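PDB 5A99: polyhedrin from Operophtera brumata cypovirus 19, which packs as trimers into the intracellular crystals, called polyhedra, that occlude and probably protect the virus particles between insect hosts. Local coordinates for residues 205-208 with 209-212. Residues are numbered along the deposited sequence; the frame is centred on the assembly and turned at random.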
ATOM      1  N   ILE A 205      15.086   4.090 -13.366  1.00 10.03           N
ATOM      2  CA  ILE A 205      13.838   3.477 -12.929  1.00 12.35           C
ATOM      3  C   ILE A 205      14.046   2.465 -11.793  1.00 10.41           C
ATOM      4  O   ILE A 205      13.207   2.354 -10.894  1.00  7.39           O
ATOM      5  CB  ILE A 205      13.107   2.827 -14.121  1.00  9.39           C
ATOM      6  CG1 ILE A 205      11.725   2.301 -13.701  1.00  8.70           C
ATOM      7  CG2 ILE A 205      13.981   1.735 -14.749  1.00 12.02           C
ATOM      8  CD1 ILE A 205      10.784   3.365 -13.187  1.00 11.94           C
ATOM      9  N   TYR A 206      15.164   1.741 -11.813  1.00 11.40           N
ATOM     10  CA  TYR A 206      15.475   0.840 -10.706  1.00 13.33           C
ATOM     11  C   TYR A 206      15.356   1.563  -9.358  1.00  9.87           C
ATOM     12  O   TYR A 206      14.628   1.132  -8.479  1.00  9.98           O
ATOM     13  CB  TYR A 206      16.883   0.233 -10.850  1.00 11.35           C
ATOM     14  CG  TYR A 206      17.469  -0.246  -9.530  1.00 13.42           C
ATOM     15  CD1 TYR A 206      16.874  -1.284  -8.826  1.00 10.04           C
ATOM     16  CD2 TYR A 206      18.604   0.344  -8.988  1.00 10.35           C
ATOM     17  CE1 TYR A 206      17.395  -1.731  -7.622  1.00  9.96           C
ATOM     18  CE2 TYR A 206      19.135  -0.091  -7.769  1.00 10.07           C
ATOM     19  CZ  TYR A 206      18.518  -1.130  -7.096  1.00 11.59           C
ATOM     20  OH  TYR A 206      19.027  -1.572  -5.901  1.00 14.50           O
ATOM     21  N   LYS A 207      16.095   2.649  -9.188  1.00  6.88           N
ATOM     22  CA  LYS A 207      16.100   3.333  -7.901  1.00 10.74           C
ATOM     23  C   LYS A 207      14.707   3.828  -7.519  1.00 12.84           C
ATOM     24  O   LYS A 207      14.314   3.753  -6.360  1.00 13.41           O
ATOM     25  CB  LYS A 207      17.100   4.490  -7.910  1.00  9.43           C
ATOM     26  CG  LYS A 207      17.149   5.298  -6.611  1.00 11.06           C
ATOM     27  CD  LYS A 207      17.367   4.433  -5.387  1.00  7.72           C
ATOM     28  CE  LYS A 207      18.664   3.663  -5.438  1.00 11.41           C
ATOM     29  NZ  LYS A 207      19.050   3.169  -4.076  1.00 13.45           N
ATOM     30  N   THR A 208      13.960   4.334  -8.493  1.00  8.87           N
ATOM     31  CA  THR A 208      12.616   4.815  -8.226  1.00 12.46           C
ATOM     32  C   THR A 208      11.734   3.703  -7.641  1.00 12.25           C
ATOM     33  O   THR A 208      11.119   3.890  -6.593  1.00 12.88           O
ATOM     34  CB  THR A 208      11.972   5.370  -9.496  1.00 13.25           C
ATOM     35  OG1 THR A 208      12.705   6.517  -9.928  1.00 16.44           O
ATOM     36  CG2 THR A 208      10.537   5.775  -9.244  1.00 11.40           C
ATOM     37  N   LEU A 209      11.697   2.554  -8.321  1.00  7.56           N
ATOM     38  CA  LEU A 209      10.903   1.406  -7.895  1.00 10.43           C
ATOM     39  C   LEU A 209      11.374   0.784  -6.578  1.00 10.99           C
ATOM     40  O   LEU A 209      10.556   0.484  -5.711  1.00 12.67           O
ATOM     41  CB  LEU A 209      10.863   0.340  -9.000  1.00  8.77           C
ATOM     42  CG  LEU A 209      10.167   0.801 -10.286  1.00 11.20           C
ATOM     43  CD1 LEU A 209      10.254  -0.255 -11.375  1.00 11.17           C
ATOM     44  CD2 LEU A 209       8.698   1.165 -10.017  1.00 11.11           C
ATOM     45  N   ILE A 210      12.685   0.611  -6.411  1.00  7.96           N
ATOM     46  CA  ILE A 210      13.206  -0.032  -5.203  1.00  9.31           C
ATOM     47  C   ILE A 210      12.932   0.810  -3.955  1.00 12.52           C
ATOM     48  O   ILE A 210      12.889   0.269  -2.845  1.00  8.83           O
ATOM     49  CB  ILE A 210      14.725  -0.344  -5.315  1.00  8.73           C
ATOM     50  CG1 ILE A 210      15.111  -1.529  -4.426  1.00  8.45           C
ATOM     51  CG2 ILE A 210      15.572   0.881  -4.963  1.00  8.42           C
ATOM     52  CD1 ILE A 210      14.383  -2.825  -4.737  1.00 12.20           C
ATOM     53  N   ARG A 211      12.745   2.121  -4.147  1.00 11.55           N
ATOM     54  CA  ARG A 211      12.426   3.041  -3.050  1.00 11.18           C
ATOM     55  C   ARG A 211      11.019   3.614  -3.137  1.00 10.44           C
ATOM     56  O   ARG A 211      10.738   4.682  -2.571  1.00 10.53           O
ATOM     57  CB  ARG A 211      13.412   4.202  -3.030  1.00  7.65           C
ATOM     58  CG  ARG A 211      14.813   3.799  -2.655  1.00  8.32           C
ATOM     59  CD  ARG A 211      14.871   3.123  -1.288  1.00 11.83           C
ATOM     60  NE  ARG A 211      16.257   3.007  -0.861  1.00  9.85           N
ATOM     61  CZ  ARG A 211      16.905   3.955  -0.195  1.00 10.87           C
ATOM     62  NH1 ARG A 211      16.284   5.076   0.139  1.00 14.27           N
ATOM     63  NH2 ARG A 211      18.172   3.789   0.134  1.00  9.08           N
ATOM     64  N   LEU A 212      10.138   2.922  -3.850  1.00 11.01           N
ATOM     65  CA  LEU A 212       8.782   3.418  -4.065  1.00 12.31           C
ATOM     66  C   LEU A 212       8.044   3.513  -2.725  1.00 10.73           C
ATOM     67  O   LEU A 212       7.264   4.443  -2.478  1.00 12.21           O
ATOM     68  CB  LEU A 212       8.041   2.491  -5.038  1.00 11.81           C
ATOM     69  CG  LEU A 212       6.920   3.113  -5.868  1.00 15.10           C
ATOM     70  CD1 LEU A 212       7.446   4.306  -6.649  1.00 18.41           C
ATOM     71  CD2 LEU A 212       6.291   2.080  -6.802  1.00 15.25           C
TER
HETATM   72  O   HOH W   1      17.785   1.205  -2.316  1.00  9.07           O
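Tyr206 and Ile210 lie side by side one turn apart on the short alpha-helix 205-210, packed against both other subunits of the polyhedrin trimer. Ile210 puts CB 3.8 Å from Tyr206 CE1, and its CG2 sits 4.1 Å above the ring plane, displaced toward the rim. Tyr206 CG is anti to the backbone N (chi1 157°), which carries the ring toward the C-terminal end of the helix, alongside Ile210. One residue back, Ile205 CG1 reaches Leu209 CD1 at 3.8 Å. Around the helix, Lys207 and Arg211 run alongside each other, touching through Lys207 CD and Arg211 CG. Lys207 folds at chi2 and chi3, and its NZ stops 4.3 Å from Arg211 NE. In the backbone, Ile210 N hydrogen-bonds to Tyr206 O at 2.9 Å; at the end of the helix, Arg211 N gives a more bent hydrogen bond to Lys207 O (N-H...O angle 139°) and a weak one to Thr208 O. Acidic partners probably offset the like charges: Lys207 pairs with Glu146 of the second subunit and Arg211 with Asp214, while Trp125 of the second subunit makes a cation-pi contact with Arg211. Leu209 packs on Leu209 of the third subunit. A single water accepts from both Lys207 NZ (2.9 Å) and Arg211 NE (2.8 Å).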